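Local atomic coordinates of sulfatase (Bacteroides fragilis CAG:558, PDB entry 6USS), a protein that probably hydrolyses aryl sulfate esters as a calcium-dependent gut bacterial sulfatase. Residues M360-P365 with L388-V393. The protein carries 1 engineered substitution. Residues are numbered along the deposited sequence; the frame is centred on the assembly and turned at random.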
ATOM      1  N   MET A 360     -10.520 -23.027  15.774  1.00 15.63           N
ATOM      2  CA  MET A 360      -9.499 -22.028  16.051  1.00 14.60           C
ATOM      3  C   MET A 360      -8.331 -22.665  16.786  1.00 19.85           C
ATOM      4  O   MET A 360      -8.516 -23.442  17.728  1.00 20.85           O
ATOM      5  CB  MET A 360     -10.071 -20.864  16.858  1.00 17.29           C
ATOM      6  CG  MET A 360      -9.082 -19.760  17.160  1.00 19.11           C
ATOM      7  SD  MET A 360      -9.824 -18.527  18.248  1.00 22.90           S
ATOM      8  CE  MET A 360      -8.359 -17.671  18.809  1.00 16.49           C
ATOM      9  N   ILE A 361      -7.123 -22.333  16.341  1.00 16.75           N
ATOM     10  CA  ILE A 361      -5.893 -22.908  16.874  1.00 17.75           C
ATOM     11  C   ILE A 361      -4.858 -21.800  16.986  1.00 17.95           C
ATOM     12  O   ILE A 361      -4.771 -20.927  16.115  1.00 17.57           O
ATOM     13  CB  ILE A 361      -5.353 -24.046  15.982  1.00 14.90           C
ATOM     14  CG1 ILE A 361      -6.452 -25.055  15.630  1.00 16.11           C
ATOM     15  CG2 ILE A 361      -4.204 -24.738  16.663  1.00 15.49           C
ATOM     16  CD1 ILE A 361      -5.964 -26.184  14.730  1.00 13.37           C
ATOM     17  N   VAL A 362      -4.065 -21.827  18.050  1.00 14.54           N
ATOM     18  CA  VAL A 362      -2.974 -20.874  18.177  1.00 15.98           C
ATOM     19  C   VAL A 362      -1.712 -21.622  18.568  1.00 20.76           C
ATOM     20  O   VAL A 362      -1.692 -22.343  19.577  1.00 19.49           O
ATOM     21  CB  VAL A 362      -3.284 -19.762  19.187  1.00 14.54           C
ATOM     22  CG1 VAL A 362      -2.023 -18.969  19.491  1.00 11.59           C
ATOM     23  CG2 VAL A 362      -4.396 -18.856  18.662  1.00 12.49           C
ATOM     24  N   ARG A 363      -0.672 -21.471  17.756  1.00 19.55           N
ATOM     25  CA  ARG A 363       0.675 -21.872  18.116  1.00 16.84           C
ATOM     26  C   ARG A 363       1.429 -20.600  18.441  1.00 22.88           C
ATOM     27  O   ARG A 363       1.270 -19.588  17.757  1.00 20.56           O
ATOM     28  CB  ARG A 363       1.372 -22.637  16.986  1.00 18.27           C
ATOM     29  CG  ARG A 363       2.746 -23.215  17.372  1.00 21.67           C
ATOM     30  CD  ARG A 363       3.323 -24.130  16.284  1.00 23.56           C
ATOM     31  NE  ARG A 363       3.850 -23.397  15.133  1.00 25.62           N
ATOM     32  CZ  ARG A 363       4.193 -23.957  13.970  1.00 30.19           C
ATOM     33  NH1 ARG A 363       4.072 -25.269  13.792  1.00 24.47           N
ATOM     34  NH2 ARG A 363       4.668 -23.204  12.979  1.00 24.55           N
ATOM     35  N   TRP A 364       2.203 -20.643  19.508  1.00 26.20           N
ATOM     36  CA  TRP A 364       2.985 -19.517  20.000  1.00 22.68           C
ATOM     37  C   TRP A 364       4.109 -20.127  20.831  1.00 24.15           C
ATOM     38  O   TRP A 364       3.992 -20.230  22.063  1.00 22.99           O
ATOM     39  CB  TRP A 364       2.096 -18.576  20.816  1.00 20.84           C
ATOM     40  CG  TRP A 364       2.734 -17.277  21.224  1.00 21.74           C
ATOM     41  CD1 TRP A 364       4.021 -16.885  21.003  1.00 20.44           C
ATOM     42  CD2 TRP A 364       2.102 -16.198  21.924  1.00 19.29           C
ATOM     43  NE1 TRP A 364       4.231 -15.623  21.518  1.00 17.72           N
ATOM     44  CE2 TRP A 364       3.067 -15.182  22.091  1.00 20.61           C
ATOM     45  CE3 TRP A 364       0.810 -15.988  22.417  1.00 21.62           C
ATOM     46  CZ2 TRP A 364       2.786 -13.983  22.741  1.00 13.51           C
ATOM     47  CZ3 TRP A 364       0.528 -14.789  23.053  1.00 21.90           C
ATOM     48  CH2 TRP A 364       1.515 -13.801  23.208  1.00 16.76           C
ATOM     49  N   PRO A 365       5.181 -20.589  20.187  1.00 24.89           N
ATOM     50  CA  PRO A 365       6.197 -21.383  20.900  1.00 21.56           C
ATOM     51  C   PRO A 365       6.845 -20.598  22.035  1.00 19.34           C
ATOM     52  O   PRO A 365       7.219 -19.433  21.878  1.00 18.14           O
ATOM     53  CB  PRO A 365       7.207 -21.735  19.799  1.00 19.19           C
ATOM     54  CG  PRO A 365       6.456 -21.541  18.497  1.00 21.72           C
ATOM     55  CD  PRO A 365       5.488 -20.433  18.752  1.00 22.15           C
ATOM     56  N   LEU A 388      -2.602  -7.107  18.208  1.00 17.30           N
ATOM     57  CA  LEU A 388      -1.787  -5.952  18.568  1.00 19.97           C
ATOM     58  C   LEU A 388      -0.958  -6.221  19.823  1.00 23.46           C
ATOM     59  O   LEU A 388       0.194  -5.765  19.920  1.00 20.29           O
ATOM     60  CB  LEU A 388      -2.686  -4.731  18.754  1.00 17.76           C
ATOM     61  CG  LEU A 388      -3.392  -4.335  17.450  1.00 18.83           C
ATOM     62  CD1 LEU A 388      -4.338  -3.177  17.674  1.00 18.80           C
ATOM     63  CD2 LEU A 388      -2.387  -4.025  16.339  1.00 12.35           C
ATOM     64  N   GLU A 389      -1.531  -6.944  20.794  1.00 17.11           N
ATOM     65  CA  GLU A 389      -0.801  -7.282  22.012  1.00 20.12           C
ATOM     66  C   GLU A 389       0.285  -8.313  21.731  1.00 22.17           C
ATOM     67  O   GLU A 389       1.379  -8.245  22.303  1.00 17.11           O
ATOM     68  CB  GLU A 389      -1.767  -7.797  23.078  1.00 20.40           C
ATOM     69  CG  GLU A 389      -1.095  -8.327  24.345  1.00 18.12           C
ATOM     70  CD  GLU A 389      -2.088  -8.546  25.494  1.00 31.28           C
ATOM     71  OE1 GLU A 389      -3.304  -8.259  25.312  1.00 26.82           O
ATOM     72  OE2 GLU A 389      -1.649  -8.987  26.586  1.00 28.09           O
ATOM     73  N   MET A 390      -0.002  -9.278  20.855  1.00 23.44           N
ATOM     74  CA  MET A 390       1.028 -10.226  20.462  1.00 18.88           C
ATOM     75  C   MET A 390       2.195  -9.500  19.828  1.00 19.82           C
ATOM     76  O   MET A 390       3.358  -9.891  20.003  1.00 23.89           O
ATOM     77  CB  MET A 390       0.460 -11.257  19.487  1.00 18.99           C
ATOM     78  CG  MET A 390      -0.383 -12.335  20.101  1.00 23.07           C
ATOM     79  SD  MET A 390      -1.375 -13.077  18.795  1.00 24.98           S
ATOM     80  CE  MET A 390      -2.057 -14.518  19.582  1.00 16.61           C
ATOM     81  N   ALA A 391       1.897  -8.445  19.069  1.00 20.75           N
ATOM     82  CA  ALA A 391       2.914  -7.652  18.392  1.00 19.45           C
ATOM     83  C   ALA A 391       3.568  -6.627  19.312  1.00 19.07           C
ATOM     84  O   ALA A 391       4.429  -5.860  18.861  1.00 17.85           O
ATOM     85  CB  ALA A 391       2.301  -6.964  17.174  1.00 19.98           C
ATOM     86  N   GLN A 392       3.193  -6.619  20.592  1.00 23.13           N
ATOM     87  CA  GLN A 392       3.776  -5.719  21.582  1.00 24.11           C
ATOM     88  C   GLN A 392       3.561  -4.265  21.189  1.00 18.78           C
ATOM     89  O   GLN A 392       4.415  -3.409  21.424  1.00 26.35           O
ATOM     90  CB  GLN A 392       5.262  -6.020  21.796  1.00 19.42           C
ATOM     91  CG  GLN A 392       5.546  -7.469  22.115  1.00 12.60           C
ATOM     92  CD  GLN A 392       7.032  -7.746  22.161  1.00 15.89           C
ATOM     93  OE1 GLN A 392       7.845  -6.827  22.312  1.00 25.02           O
ATOM     94  NE2 GLN A 392       7.403  -9.010  22.008  1.00 15.67           N
ATOM     95  N   VAL A 393       2.434  -3.999  20.541  1.00 19.51           N
ATOM     96  CA  VAL A 393       1.968  -2.634  20.344  1.00 22.21           C
ATOM     97  C   VAL A 393       1.337  -2.188  21.659  1.00 21.79           C
ATOM     98  O   VAL A 393       0.114  -2.263  21.836  1.00 22.17           O
ATOM     99  CB  VAL A 393       0.987  -2.544  19.160  1.00 19.73           C
ATOM    100  CG1 VAL A 393       0.642  -1.086  18.837  1.00 21.74           C
ATOM    101  CG2 VAL A 393       1.600  -3.219  17.941  1.00 20.59           C
TER
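A Met-aromatic contact joins the last turn of helix 383-390 to the residue just past strand 357-363, with Met390 lying over one face of the Trp364 indole. The thioether chain does the touching through its CG, 3.9 Å from both Trp364 CZ3 and Trp364 CH2, above the outer edge of the six-membered ring. Measured to the centroid of that ring, Met390 CG sits 4.2 Å away and 26° off the normal, a CH-pi contact. The sulfur is above the same ring but more distant: Met390 SD is 5.3 Å from the centroid, so the methylene carries the closer part of the contact. Beyond CG the methionine chain runs extended, which takes its methyl past the ring toward the strand, where Met390 CE comes to 4.5 Å from Val362 CG1, a loose apolar touch. With CB directed at the helix and CG anti to the backbone N (chi1 -172°), the Trp364 ring extends under the methionine. No hydrogen bond links the two segments. Leu411 of helix 408-412 touches Val362, Trp364 and Met390 alike, and Ile316 of strand 315-321 touches the tryptophan and the methionine, completing an apolar cluster. Just past Met390 the helix ends in a Schellman motif, with Gln392 at positive phi, Gln392 N bonded to Glu389 O (3.0 Å) and Val393 N bonded back to Leu388 O (2.9 Å). This is helix-on-sheet packing in the alpha/beta core of the alkaline phosphatase-like sulfatase fold, away from the calcium site.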